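Local coordinates for protein glutathione S-transferase domain (Burkholderia graminis, PDB 4MF5) that binds glutathione and probably acts as a glutathione transferase of the Ure2p-like branch of the GST superfamily, at residues A[28-33]-A[84-89]; A[37-42]-A[66-71]; A[124-129]-A[199-204]; A[158-163]-A[218-223]. All coordinates share one frame; numbering follows the deposited sequence.

How the contacts relate
Contacts 1 and 2 belong to the N-terminal, thioredoxin-like domain. Contact 2 is nested along the chain inside the loop closed by contact 1, their centres about 14 Å apart. The segment ahead of strand 43-47 is thereby joined to strand 67-71 (contact 2) and to the end of helix 82-85 (contact 1). Contact 3 joins the linker between helices 112-123 and 131-161 to the start of helix 203-216; contact 4 lies within the helical domain. These two cross in sequence, their centres about 32 Å apart. Nearest atoms of contact 2 are about 9 Å from contact 3. Bound glutathione lies between domains, about 6 Å from Phe84 (contact 1) and 8 Å from Tyr219 (contact 4), measured to their side chains.

Contact 1 of 4, residues A[28-33]-A[84-89]; sequences AFPITK and FMSLNP
Ile31 reaches across to Phe84 and Leu87 with a single methyl, CD1. That methyl stands 3.8 Å from CD1 of the Phe84 ring, approaching it obliquely, and 3.7 Å from CD2 of Leu87. The Ile31 and Phe84 side chains run side by side in the same direction, while Leu87 slants across. Ile31 can reach this far because CG1 is anti to its backbone N (chi1 -167°) and the chain stays extended to CD1. Beside this apolar patch, Ser86 OG faces the pyrrolidine of Pro30, with Pro30 CB 3.5 Å from the oxygen. The hydroxyl does not bond directly to the Ile31 amide; a water bridges them, accepting from Ile31 N at 3.0 Å and donating to Ser86 OG at 2.8 Å. Ser86 OG also bonds to Glu83 O, which ties the hydroxyl back to helix 82-85. Behind Ile31, the Phe29 carbonyl takes both Thr32 N and Thr32 OG1, the latter at 2.8 Å; these two bonds brace the turn leading into the short helix 31-34. The side chain of Phe84 also lies against Ile93 and about 6 Å from the bound glutathione. Helix 31-34 thus meets the end of helix 82-85 and the turn after it: Ile31 and Leu87 both rest on Tyr46 of strand 43-47 and Ile97 of strand 95-98, and Leu87 also touches Pro108 of strand 107-110.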
loop_
_atom_site.group_PDB
_atom_site.type_symbol
_atom_site.label_atom_id
_atom_site.label_comp_id
_atom_site.label_asym_id
_atom_site.label_seq_id
_atom_site.Cartn_x
_atom_site.Cartn_y
_atom_site.Cartn_z
ATOM N N ALA A 28 -8.906 23.064 -15.904
ATOM C CA ALA A 28 -9.724 22.788 -14.712
ATOM C C ALA A 28 -8.884 22.303 -13.519
ATOM O O ALA A 28 -9.347 22.339 -12.381
ATOM C CB ALA A 28 -10.799 21.760 -15.033
ATOM N N PHE A 29 -7.667 21.837 -13.785
ATOM C CA PHE A 29 -6.798 21.320 -12.743
ATOM C C PHE A 29 -5.766 22.380 -12.372
ATOM O O PHE A 29 -4.927 22.734 -13.182
ATOM C CB PHE A 29 -6.126 20.053 -13.236
ATOM C CG PHE A 29 -7.096 18.941 -13.481
ATOM C CD1 PHE A 29 -7.450 18.074 -12.469
ATOM C CD2 PHE A 29 -7.663 18.780 -14.724
ATOM C CE1 PHE A 29 -8.370 17.063 -12.692
ATOM C CE2 PHE A 29 -8.577 17.766 -14.961
ATOM C CZ PHE A 29 -8.939 16.926 -13.935
ATOM N N PRO A 30 -5.834 22.894 -11.142
ATOM C CA PRO A 30 -4.946 24.002 -10.790
ATOM C C PRO A 30 -3.457 23.688 -10.901
ATOM O O PRO A 30 -2.642 24.613 -11.013
ATOM C CB PRO A 30 -5.354 24.323 -9.346
ATOM C CG PRO A 30 -6.803 23.953 -9.282
ATOM C CD PRO A 30 -6.880 22.694 -10.122
ATOM N N ILE A 31 -3.078 22.414 -10.841
ATOM C CA ILE A 31 -1.667 22.076 -10.982
ATOM C C ILE A 31 -1.071 22.588 -12.295
ATOM O O ILE A 31 0.112 22.888 -12.376
ATOM C CB ILE A 31 -1.428 20.568 -10.802
ATOM C CG1 ILE A 31 0.065 20.278 -10.639
ATOM C CG2 ILE A 31 -1.999 19.747 -11.936
ATOM C CD1 ILE A 31 0.367 18.872 -10.152
ATOM N N THR A 32 -1.908 22.701 -13.317
ATOM C CA THR A 32 -1.440 23.107 -14.641
ATOM C C THR A 32 -1.022 24.579 -14.682
ATOM O O THR A 32 -0.376 24.997 -15.630
ATOM C CB THR A 32 -2.490 22.823 -15.739
ATOM O OG1 THR A 32 -3.663 23.616 -15.511
ATOM C CG2 THR A 32 -2.817 21.330 -15.818
ATOM N N LYS A 33 -1.364 25.364 -13.644
ATOM C CA LYS A 33 -0.843 26.721 -13.558
ATOM C C LYS A 33 0.664 26.693 -13.324
ATOM O O LYS A 33 1.384 27.566 -13.806
ATOM C CB LYS A 33 -1.526 27.512 -12.432
ATOM C CG LYS A 33 -2.989 27.772 -12.683
ATOM C CD LYS A 33 -3.160 28.761 -13.835
ATOM C CE LYS A 33 -4.622 29.112 -14.106
ATOM N NZ LYS A 33 -5.137 28.476 -15.351
ATOM N N PHE A 84 0.593 21.928 -6.601
ATOM C CA PHE A 84 0.819 20.501 -6.528
ATOM C C PHE A 84 -0.216 19.816 -5.634
ATOM O O PHE A 84 -0.754 18.758 -5.974
ATOM C CB PHE A 84 2.254 20.161 -6.080
ATOM C CG PHE A 84 2.514 18.690 -6.141
ATOM C CD1 PHE A 84 2.828 18.093 -7.346
ATOM C CD2 PHE A 84 2.365 17.882 -5.023
ATOM C CE1 PHE A 84 2.986 16.736 -7.427
ATOM C CE2 PHE A 84 2.529 16.521 -5.116
ATOM C CZ PHE A 84 2.826 15.945 -6.328
ATOM N N MET A 85 -0.472 20.425 -4.474
ATOM C CA MET A 85 -1.350 19.832 -3.490
ATOM C C MET A 85 -2.797 19.757 -3.949
ATOM O O MET A 85 -3.556 18.928 -3.445
ATOM C CB MET A 85 -1.190 20.511 -2.131
ATOM C CG MET A 85 0.165 20.177 -1.518
ATOM S SD MET A 85 0.474 20.861 0.110
ATOM C CE MET A 85 -0.751 20.021 1.093
ATOM N N SER A 86 -3.167 20.567 -4.941
ATOM C CA SER A 86 -4.509 20.481 -5.520
ATOM C C SER A 86 -4.726 19.156 -6.233
ATOM O O SER A 86 -5.861 18.706 -6.389
ATOM C CB SER A 86 -4.779 21.638 -6.481
ATOM O OG SER A 86 -4.066 21.529 -7.693
ATOM N N LEU A 87 -3.645 18.529 -6.682
ATOM C CA LEU A 87 -3.702 17.205 -7.296
ATOM C C LEU A 87 -3.431 16.110 -6.259
ATOM O O LEU A 87 -4.167 15.123 -6.181
ATOM C CB LEU A 87 -2.708 17.100 -8.448
ATOM C CG LEU A 87 -2.676 15.764 -9.177
ATOM C CD1 LEU A 87 -4.055 15.385 -9.718
ATOM C CD2 LEU A 87 -1.650 15.773 -10.284
ATOM N N ASN A 88 -2.372 16.268 -5.465
ATOM C CA ASN A 88 -2.083 15.315 -4.397
ATOM C C ASN A 88 -2.021 16.031 -3.060
ATOM O O ASN A 88 -1.007 16.647 -2.723
ATOM C CB ASN A 88 -0.784 14.538 -4.585
ATOM C CG ASN A 88 -0.629 13.509 -3.473
ATOM O OD1 ASN A 88 -1.511 13.406 -2.609
ATOM N ND2 ASN A 88 0.434 12.748 -3.475
ATOM N N PRO A 89 -3.112 15.979 -2.286
ATOM C CA PRO A 89 -3.122 16.669 -0.989
ATOM C C PRO A 89 -2.132 16.085 0.041
ATOM O O PRO A 89 -1.885 16.721 1.054
ATOM C CB PRO A 89 -4.567 16.477 -0.527
ATOM C CG PRO A 89 -4.992 15.207 -1.164
ATOM C CD PRO A 89 -4.373 15.250 -2.533
HETATM O O HOH W 1 -4.706 20.020 -9.931
#

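Contact 2 of 4, residues A[37-42]-A[66-71]; sequences AAHPER and PYEPHL
Glu68 extends its carboxylate into the bend of 37-42, where two successive backbone amides take one oxygen each. Ala38 N meets OE2 on its syn side at 2.8 Å, and His39 N meets OE1 at 2.8 Å from above the carboxylate plane, 41° out of it. With CG anti to the backbone N (chi1 -177°) and the chain straight beyond it, the glutamate spans the distance from its strand to these amides. Gln44 NE2 is a further donor to OE1, so the buried carboxylate is gripped by three N-H groups, which would be expected to favour its ionised form. The imidazole of His39 crosses the glutamate side chain at about a right angle, the planes of ring and carboxylate 68° apart. One face of that ring carries the CB of Ala38, offset toward the rim; over the centre of the other lies Arg42 NH1, 3.5 Å above the plane. Arg42 in turn rests its aliphatic part on the second segment, CB 4.0 Å from Tyr67 CA and CG 4.1 Å from Pro66 CB. A water lying in the plane of the guanidinium accepts from NH1 and donates to Tyr67 O. A type I turn, closed by Arg42 N to His39 O, leads into strand 43-47, which pairs in parallel with strand 67-71; the glutamate ties the connection from helix 31-34 to the outermost strand beside it.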
loop_
_atom_site.group_PDB
_atom_site.type_symbol
_atom_site.label_atom_id
_atom_site.label_comp_id
_atom_site.label_asym_id
_atom_site.label_seq_id
_atom_site.Cartn_x
_atom_site.Cartn_y
_atom_site.Cartn_z
ATOM N N ALA A 37 0.647 22.178 -19.574
ATOM C CA ALA A 37 0.748 21.081 -20.519
ATOM C C ALA A 37 1.093 21.583 -21.904
ATOM O O ALA A 37 0.280 22.257 -22.551
ATOM C CB ALA A 37 -0.551 20.326 -20.552
ATOM N N ALA A 38 2.297 21.279 -22.366
ATOM C CA ALA A 38 2.645 21.544 -23.774
ATOM C C ALA A 38 1.923 20.560 -24.676
ATOM O O ALA A 38 1.726 20.832 -25.866
ATOM C CB ALA A 38 4.131 21.430 -23.991
ATOM N N HIS A 39 1.572 19.393 -24.131
ATOM C CA HIS A 39 0.984 18.282 -24.872
ATOM C C HIS A 39 -0.226 17.762 -24.090
ATOM O O HIS A 39 -0.183 16.671 -23.507
ATOM C CB HIS A 39 1.997 17.149 -25.043
ATOM C CG HIS A 39 3.314 17.589 -25.585
ATOM N ND1 HIS A 39 3.495 17.988 -26.890
ATOM C CD2 HIS A 39 4.524 17.663 -24.995
ATOM C CE1 HIS A 39 4.763 18.315 -27.070
ATOM N NE2 HIS A 39 5.403 18.126 -25.935
ATOM N N PRO A 40 -1.325 18.539 -24.062
ATOM C CA PRO A 40 -2.451 18.197 -23.199
ATOM C C PRO A 40 -3.208 16.949 -23.612
ATOM O O PRO A 40 -4.062 16.492 -22.849
ATOM C CB PRO A 40 -3.342 19.444 -23.256
ATOM C CG PRO A 40 -2.984 20.071 -24.573
ATOM C CD PRO A 40 -1.523 19.839 -24.727
ATOM N N GLU A 41 -2.920 16.418 -24.805
ATOM C CA GLU A 41 -3.439 15.148 -25.248
ATOM C C GLU A 41 -2.739 13.931 -24.643
ATOM O O GLU A 41 -3.176 12.799 -24.867
ATOM C CB GLU A 41 -3.310 15.060 -26.785
ATOM C CG GLU A 41 -1.914 14.740 -27.346
ATOM C CD GLU A 41 -0.887 15.861 -27.355
ATOM O OE1 GLU A 41 0.245 15.526 -27.799
ATOM O OE2 GLU A 41 -1.212 17.022 -26.949
ATOM N N ARG A 42 -1.654 14.180 -23.910
ATOM C CA ARG A 42 -0.876 13.108 -23.285
ATOM C C ARG A 42 -1.111 13.087 -21.785
ATOM O O ARG A 42 -1.283 14.135 -21.159
ATOM C CB ARG A 42 0.635 13.316 -23.519
ATOM C CG ARG A 42 0.996 13.405 -24.989
ATOM C CD ARG A 42 2.478 13.624 -25.313
ATOM N NE ARG A 42 2.601 14.009 -26.732
ATOM C CZ ARG A 42 3.711 14.408 -27.359
ATOM N NH1 ARG A 42 4.851 14.502 -26.722
ATOM N NH2 ARG A 42 3.676 14.726 -28.649
ATOM N N PRO A 66 2.056 7.421 -24.362
ATOM C CA PRO A 66 2.654 8.760 -24.372
ATOM C C PRO A 66 2.446 9.480 -23.052
ATOM O O PRO A 66 1.393 9.355 -22.418
ATOM C CB PRO A 66 1.894 9.467 -25.507
ATOM C CG PRO A 66 1.446 8.338 -26.408
ATOM C CD PRO A 66 1.089 7.235 -25.463
ATOM N N TYR A 67 3.429 10.269 -22.664
ATOM C CA TYR A 67 3.269 11.073 -21.465
ATOM C C TYR A 67 4.109 12.317 -21.547
ATOM O O TYR A 67 5.091 12.383 -22.302
ATOM C CB TYR A 67 3.595 10.265 -20.208
ATOM C CG TYR A 67 5.046 9.887 -20.005
ATOM C CD1 TYR A 67 5.612 8.834 -20.718
ATOM C CD2 TYR A 67 5.841 10.555 -19.086
ATOM C CE1 TYR A 67 6.925 8.433 -20.502
ATOM C CE2 TYR A 67 7.157 10.178 -18.870
ATOM C CZ TYR A 67 7.692 9.123 -19.570
ATOM O OH TYR A 67 8.993 8.761 -19.308
ATOM N N GLU A 68 3.733 13.309 -20.752
ATOM C CA GLU A 68 4.448 14.562 -20.641
ATOM C C GLU A 68 4.963 14.690 -19.222
ATOM O O GLU A 68 4.172 14.871 -18.303
ATOM C CB GLU A 68 3.537 15.745 -20.975
ATOM C CG GLU A 68 4.271 17.074 -20.944
ATOM C CD GLU A 68 3.452 18.268 -21.348
ATOM O OE1 GLU A 68 2.312 18.086 -21.804
ATOM O OE2 GLU A 68 3.965 19.406 -21.193
ATOM N N PRO A 69 6.281 14.568 -19.017
ATOM C CA PRO A 69 6.833 14.624 -17.674
ATOM C C PRO A 69 7.040 16.065 -17.219
ATOM O O PRO A 69 7.395 16.937 -18.003
ATOM C CB PRO A 69 8.172 13.911 -17.819
ATOM C CG PRO A 69 8.573 14.168 -19.228
ATOM C CD PRO A 69 7.291 14.195 -20.025
ATOM N N HIS A 70 6.853 16.270 -15.929
ATOM C CA HIS A 70 7.046 17.556 -15.273
ATOM C C HIS A 70 7.833 17.318 -14.003
ATOM O O HIS A 70 7.428 16.503 -13.176
ATOM C CB HIS A 70 5.710 18.194 -14.933
ATOM C CG HIS A 70 4.854 18.441 -16.129
ATOM N ND1 HIS A 70 5.073 19.474 -17.018
ATOM C CD2 HIS A 70 3.780 17.766 -16.598
ATOM C CE1 HIS A 70 4.165 19.422 -17.979
ATOM N NE2 HIS A 70 3.371 18.392 -17.748
ATOM N N LEU A 71 8.941 18.037 -13.849
ATOM C CA LEU A 71 9.829 17.841 -12.728
ATOM C C LEU A 71 9.331 18.635 -11.521
ATOM O O LEU A 71 9.262 19.872 -11.537
ATOM C CB LEU A 71 11.234 18.302 -13.111
ATOM C CG LEU A 71 12.313 18.051 -12.056
ATOM C CD1 LEU A 71 12.623 16.581 -11.928
ATOM C CD2 LEU A 71 13.566 18.852 -12.399
HETATM O O HOH W 2 5.431 14.481 -24.023
#

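Contact 3 of 4, residues A[124-129]-A[199-204]; sequences GQLIPQ and DQYSIA
Leu126 and Ile127 supply the apolar centre, meeting Tyr201 and Ile203. Leu126 CD2 lies 3.9 Å from Tyr201 CD2, oblique to the ring, and 3.5 Å from the carbonyl oxygen Tyr201 O. Next to this pair, the ends of the two isoleucines meet methyl to methyl, Ile127 CD1 being 4.0 Å from Ile203 CD1. Each gets there by a different torsion: CG1 of Ile127 is anti to its backbone N, whereas CG1 of Ile203 lies between backbone N and carbonyl carbon (chi1 60°), which turns its CD1 toward Ile127. Helices 51-63 and 112-123 both touch the patch, with Met59 on Leu126 and Ile203, and Ala120 on both isoleucines. Ser202-Ile203-Ala204-Asp205 fits the Ser/Thr-x-x-Asp N-capping box that GSTs carry at the start of this helix, 203-216. Asp205 OD2 accepts from Ser202 N, the carboxylate-to-N-cap bond of such a box, while Ser202 OG, at the N-cap, accepts from Ala204 N at 3.0 Å. The next amide after Ser202, Ile203 N, is satisfied from the opposing loop: it donates to Leu126 O at 2.9 Å, in the carbonyl plane and with an N-H...O angle of 158°. Ser202 CA packs closely on the same Leu126 O, at 3.4 Å. Farther out, the Tyr201 ring receives Arg243 as a cation-pi partner and meets Trp195 edge-to-face.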
loop_
_atom_site.group_PDB
_atom_site.type_symbol
_atom_site.label_atom_id
_atom_site.label_comp_id
_atom_site.label_asym_id
_atom_site.label_seq_id
_atom_site.Cartn_x
_atom_site.Cartn_y
_atom_site.Cartn_z
ATOM N N GLY A 124 -4.224 -2.811 -20.671
ATOM C CA GLY A 124 -4.218 -4.274 -20.616
ATOM C C GLY A 124 -2.811 -4.832 -20.703
ATOM O O GLY A 124 -2.563 -5.778 -21.459
ATOM N N GLN A 125 -1.872 -4.242 -19.986
ATOM C CA GLN A 125 -0.487 -4.691 -20.001
ATOM C C GLN A 125 0.074 -4.809 -18.599
ATOM O O GLN A 125 -0.222 -3.983 -17.748
ATOM C CB GLN A 125 0.389 -3.697 -20.780
ATOM C CG GLN A 125 0.060 -3.588 -22.241
ATOM C CD GLN A 125 0.980 -2.590 -22.890
ATOM O OE1 GLN A 125 2.188 -2.858 -23.076
ATOM N NE2 GLN A 125 0.443 -1.409 -23.204
ATOM N N LEU A 126 0.913 -5.819 -18.381
ATOM C CA LEU A 126 1.777 -5.913 -17.185
ATOM C C LEU A 126 0.997 -6.206 -15.911
ATOM O O LEU A 126 1.479 -6.002 -14.796
ATOM C CB LEU A 126 2.719 -4.708 -17.055
ATOM C CG LEU A 126 3.643 -4.562 -18.262
ATOM C CD1 LEU A 126 4.548 -3.359 -18.099
ATOM C CD2 LEU A 126 4.454 -5.823 -18.530
ATOM N N ILE A 127 -0.176 -6.793 -16.082
ATOM C CA ILE A 127 -0.913 -7.407 -14.988
ATOM C C ILE A 127 -1.519 -8.675 -15.556
ATOM O O ILE A 127 -1.897 -8.694 -16.719
ATOM C CB ILE A 127 -1.965 -6.429 -14.397
ATOM C CG1 ILE A 127 -2.500 -6.920 -13.054
ATOM C CG2 ILE A 127 -3.063 -6.119 -15.412
ATOM C CD1 ILE A 127 -3.345 -5.914 -12.319
ATOM N N PRO A 128 -1.626 -9.757 -14.782
ATOM C CA PRO A 128 -2.268 -10.945 -15.320
ATOM C C PRO A 128 -3.708 -10.643 -15.726
ATOM O O PRO A 128 -4.388 -9.826 -15.110
ATOM C CB PRO A 128 -2.240 -11.916 -14.140
ATOM C CG PRO A 128 -1.028 -11.514 -13.371
ATOM C CD PRO A 128 -1.073 -10.013 -13.442
ATOM N N GLN A 129 -4.159 -11.294 -16.774
ATOM C CA GLN A 129 -5.526 -11.042 -17.233
ATOM C C GLN A 129 -6.538 -12.003 -16.656
ATOM O O GLN A 129 -7.720 -11.773 -16.809
ATOM C CB GLN A 129 -5.595 -10.936 -18.750
ATOM C CG GLN A 129 -4.763 -9.754 -19.278
ATOM C CD GLN A 129 -5.380 -8.383 -18.964
ATOM O OE1 GLN A 129 -6.534 -8.141 -19.275
ATOM N NE2 GLN A 129 -4.610 -7.491 -18.330
ATOM N N ASP A 199 6.669 -16.287 -14.696
ATOM C CA ASP A 199 7.296 -16.004 -15.960
ATOM C C ASP A 199 7.100 -14.577 -16.417
ATOM O O ASP A 199 7.967 -14.032 -17.099
ATOM C CB ASP A 199 6.744 -16.911 -17.070
ATOM C CG ASP A 199 7.208 -18.345 -16.970
ATOM O OD1 ASP A 199 8.166 -18.649 -16.236
ATOM O OD2 ASP A 199 6.620 -19.173 -17.698
ATOM N N GLN A 200 5.973 -13.966 -16.074
ATOM C CA GLN A 200 5.627 -12.676 -16.669
ATOM C C GLN A 200 6.033 -11.515 -15.774
ATOM O O GLN A 200 5.560 -11.381 -14.651
ATOM C CB GLN A 200 4.148 -12.604 -16.945
ATOM C CG GLN A 200 3.676 -13.694 -17.896
ATOM C CD GLN A 200 4.462 -13.742 -19.198
ATOM O OE1 GLN A 200 4.893 -14.811 -19.633
ATOM N NE2 GLN A 200 4.657 -12.584 -19.824
ATOM N N TYR A 201 6.897 -10.659 -16.302
ATOM C CA TYR A 201 7.233 -9.371 -15.714
ATOM C C TYR A 201 5.946 -8.560 -15.551
ATOM O O TYR A 201 5.100 -8.570 -16.442
ATOM C CB TYR A 201 8.193 -8.673 -16.676
ATOM C CG TYR A 201 8.584 -7.256 -16.365
ATOM C CD1 TYR A 201 9.475 -6.958 -15.343
ATOM C CD2 TYR A 201 8.127 -6.204 -17.156
ATOM C CE1 TYR A 201 9.915 -5.656 -15.131
ATOM C CE2 TYR A 201 8.547 -4.911 -16.948
ATOM C CZ TYR A 201 9.472 -4.640 -15.951
ATOM O OH TYR A 201 9.985 -3.371 -15.756
ATOM N N SER A 202 5.820 -7.844 -14.442
ATOM C CA SER A 202 4.561 -7.194 -14.128
ATOM C C SER A 202 4.747 -5.939 -13.303
ATOM O O SER A 202 5.855 -5.612 -12.847
ATOM C CB SER A 202 3.650 -8.155 -13.347
ATOM O OG SER A 202 4.085 -8.288 -11.989
ATOM N N ILE A 203 3.630 -5.294 -12.993
ATOM C CA ILE A 203 3.626 -4.172 -12.091
ATOM C C ILE A 203 4.193 -4.513 -10.715
ATOM O O ILE A 203 4.644 -3.605 -10.011
ATOM C CB ILE A 203 2.221 -3.526 -11.958
ATOM C CG1 ILE A 203 1.160 -4.497 -11.433
ATOM C CG2 ILE A 203 1.833 -2.866 -13.264
ATOM C CD1 ILE A 203 -0.146 -3.820 -11.109
ATOM N N ALA A 204 4.140 -5.778 -10.279
ATOM C CA ALA A 204 4.769 -6.107 -9.005
ATOM C C ALA A 204 6.280 -5.856 -9.040
ATOM O O ALA A 204 6.871 -5.350 -8.076
ATOM C CB ALA A 204 4.471 -7.551 -8.623
#

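Contact 4 of 4, residues A[158-163]-A[218-223]; sequences FHKFAG and FYEAGE
A largely polar clasp, flanked by aromatic rings, joins the C-terminal end of helix 131-161 to the loop between helices 203-216 and 222-225. Lys160 does most of the gripping. Its NZ donates to Phe218 O at 2.7 Å, in the carbonyl plane, and forms a salt bridge with Glu220 OE2 at 3.0 Å, met on the anti side of the carboxylate. Lys160 CE lies over one face of the Phe218 ring, and NZ makes an off-centre cation-pi contact, 4.6 Å from the centroid. CG of Lys160 is anti to the backbone N (chi1 178°), carrying the chain out toward the loop, and a bend at chi2 follows. One residue earlier, the edge of the His159 ring faces two carbonyls: NE2 makes a weak bond to Glu220 O at 3.0 Å, and CD2 lies 3.2 Å from Tyr219 O. The Phe161 and Phe218 rings meet obliquely, CZ to CE2 3.6 Å, planes 54° apart, with Phe218 CE2 near the plane of the Phe161 ring. Ala221 touches Leu155 of helix 131-161. The side chain of Tyr219 lies about 8 Å from the bound glutathione. With ammonium partners on both Phe218 and Glu220, one side chain probably restrains the turn between them.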
loop_
_atom_site.group_PDB
_atom_site.type_symbol
_atom_site.label_atom_id
_atom_site.label_comp_id
_atom_site.label_asym_id
_atom_site.label_seq_id
_atom_site.Cartn_x
_atom_site.Cartn_y
_atom_site.Cartn_z
ATOM N N PHE A 158 17.760 6.624 8.474
ATOM C CA PHE A 158 18.636 6.471 9.625
ATOM C C PHE A 158 20.072 6.165 9.246
ATOM O O PHE A 158 20.978 6.504 10.001
ATOM C CB PHE A 158 18.084 5.466 10.622
ATOM C CG PHE A 158 16.888 5.992 11.363
ATOM C CD1 PHE A 158 17.036 6.991 12.320
ATOM C CD2 PHE A 158 15.604 5.550 11.062
ATOM C CE1 PHE A 158 15.939 7.511 12.972
ATOM C CE2 PHE A 158 14.509 6.085 11.717
ATOM C CZ PHE A 158 14.669 7.055 12.677
ATOM N N HIS A 159 20.318 5.543 8.100
ATOM C CA HIS A 159 21.672 5.257 7.673
ATOM C C HIS A 159 22.316 6.437 6.966
ATOM O O HIS A 159 23.438 6.821 7.310
ATOM C CB HIS A 159 21.713 4.029 6.778
ATOM C CG HIS A 159 23.079 3.691 6.291
ATOM N ND1 HIS A 159 24.154 3.562 7.138
ATOM C CD2 HIS A 159 23.542 3.458 5.038
ATOM C CE1 HIS A 159 25.216 3.242 6.425
ATOM N NE2 HIS A 159 24.869 3.168 5.153
ATOM N N LYS A 160 21.647 6.988 5.962
ATOM C CA LYS A 160 22.227 7.994 5.094
ATOM C C LYS A 160 21.977 9.435 5.522
ATOM O O LYS A 160 22.894 10.252 5.497
ATOM C CB LYS A 160 21.698 7.824 3.673
ATOM C CG LYS A 160 22.232 8.893 2.736
ATOM C CD LYS A 160 22.548 8.357 1.369
ATOM C CE LYS A 160 23.280 9.392 0.505
ATOM N NZ LYS A 160 23.932 8.746 -0.679
ATOM N N PHE A 161 20.746 9.759 5.888
ATOM C CA PHE A 161 20.351 11.158 6.087
ATOM C C PHE A 161 20.417 11.658 7.519
ATOM O O PHE A 161 20.704 12.835 7.738
ATOM C CB PHE A 161 18.951 11.395 5.530
ATOM C CG PHE A 161 18.880 11.301 4.044
ATOM C CD1 PHE A 161 19.229 12.389 3.249
ATOM C CD2 PHE A 161 18.503 10.120 3.428
ATOM C CE1 PHE A 161 19.180 12.299 1.873
ATOM C CE2 PHE A 161 18.451 10.026 2.048
ATOM C CZ PHE A 161 18.789 11.117 1.271
ATOM N N ALA A 162 20.151 10.803 8.494
ATOM C CA ALA A 162 20.105 11.239 9.890
ATOM C C ALA A 162 21.468 11.767 10.321
ATOM O O ALA A 162 22.502 11.133 10.088
ATOM C CB ALA A 162 19.697 10.096 10.775
ATOM N N GLY A 163 21.473 12.933 10.954
ATOM C CA GLY A 163 22.722 13.555 11.381
ATOM C C GLY A 163 23.278 13.012 12.677
ATOM O O GLY A 163 22.769 12.041 13.256
ATOM N N PHE A 218 21.679 4.513 -3.943
ATOM C CA PHE A 218 21.612 5.824 -3.311
ATOM C C PHE A 218 21.720 5.758 -1.796
ATOM O O PHE A 218 22.424 6.560 -1.181
ATOM C CB PHE A 218 20.301 6.505 -3.734
ATOM C CG PHE A 218 20.085 7.894 -3.188
ATOM C CD1 PHE A 218 20.925 8.933 -3.535
ATOM C CD2 PHE A 218 18.991 8.163 -2.371
ATOM C CE1 PHE A 218 20.703 10.221 -3.046
ATOM C CE2 PHE A 218 18.764 9.435 -1.885
ATOM C CZ PHE A 218 19.623 10.464 -2.226
ATOM N N TYR A 219 21.017 4.813 -1.173
ATOM C CA TYR A 219 21.017 4.757 0.282
ATOM C C TYR A 219 22.271 4.144 0.875
ATOM O O TYR A 219 22.482 4.241 2.091
ATOM C CB TYR A 219 19.830 3.967 0.798
ATOM C CG TYR A 219 18.486 4.583 0.761
ATOM C CD1 TYR A 219 18.276 5.924 0.558
ATOM C CD2 TYR A 219 17.383 3.780 1.060
ATOM C CE1 TYR A 219 16.977 6.464 0.591
ATOM C CE2 TYR A 219 16.108 4.292 1.102
ATOM C CZ TYR A 219 15.911 5.636 0.858
ATOM O OH TYR A 219 14.614 6.103 0.914
ATOM N N GLU A 220 23.082 3.484 0.056
ATOM C CA GLU A 220 24.354 2.922 0.528
ATOM C C GLU A 220 24.161 1.918 1.667
ATOM O O GLU A 220 25.033 1.795 2.520
ATOM C CB GLU A 220 25.363 4.008 0.907
ATOM C CG GLU A 220 25.650 4.949 -0.246
ATOM C CD GLU A 220 26.696 5.989 0.084
ATOM O OE1 GLU A 220 27.747 5.626 0.638
ATOM O OE2 GLU A 220 26.465 7.171 -0.216
ATOM N N ALA A 221 23.061 1.159 1.623
ATOM C CA ALA A 221 22.720 0.213 2.681
ATOM C C ALA A 221 23.015 -1.233 2.318
ATOM O O ALA A 221 22.636 -2.142 3.051
ATOM C CB ALA A 221 21.270 0.383 3.122
ATOM N N GLY A 222 23.691 -1.460 1.198
ATOM C CA GLY A 222 23.959 -2.806 0.739
ATOM C C GLY A 222 24.846 -3.650 1.618
ATOM O O GLY A 222 24.732 -4.869 1.637
ATOM N N GLU A 223 25.770 -3.007 2.343
ATOM C CA GLU A 223 26.605 -3.691 3.306
ATOM C C GLU A 223 25.796 -4.024 4.554
ATOM O O GLU A 223 25.886 -5.131 5.085
ATOM C CB GLU A 223 27.836 -2.851 3.635
ATOM C CG GLU A 223 28.816 -3.560 4.561
ATOM C CD GLU A 223 30.014 -2.720 4.955
ATOM O OE1 GLU A 223 31.024 -3.318 5.359
ATOM O OE2 GLU A 223 29.957 -1.474 4.894
#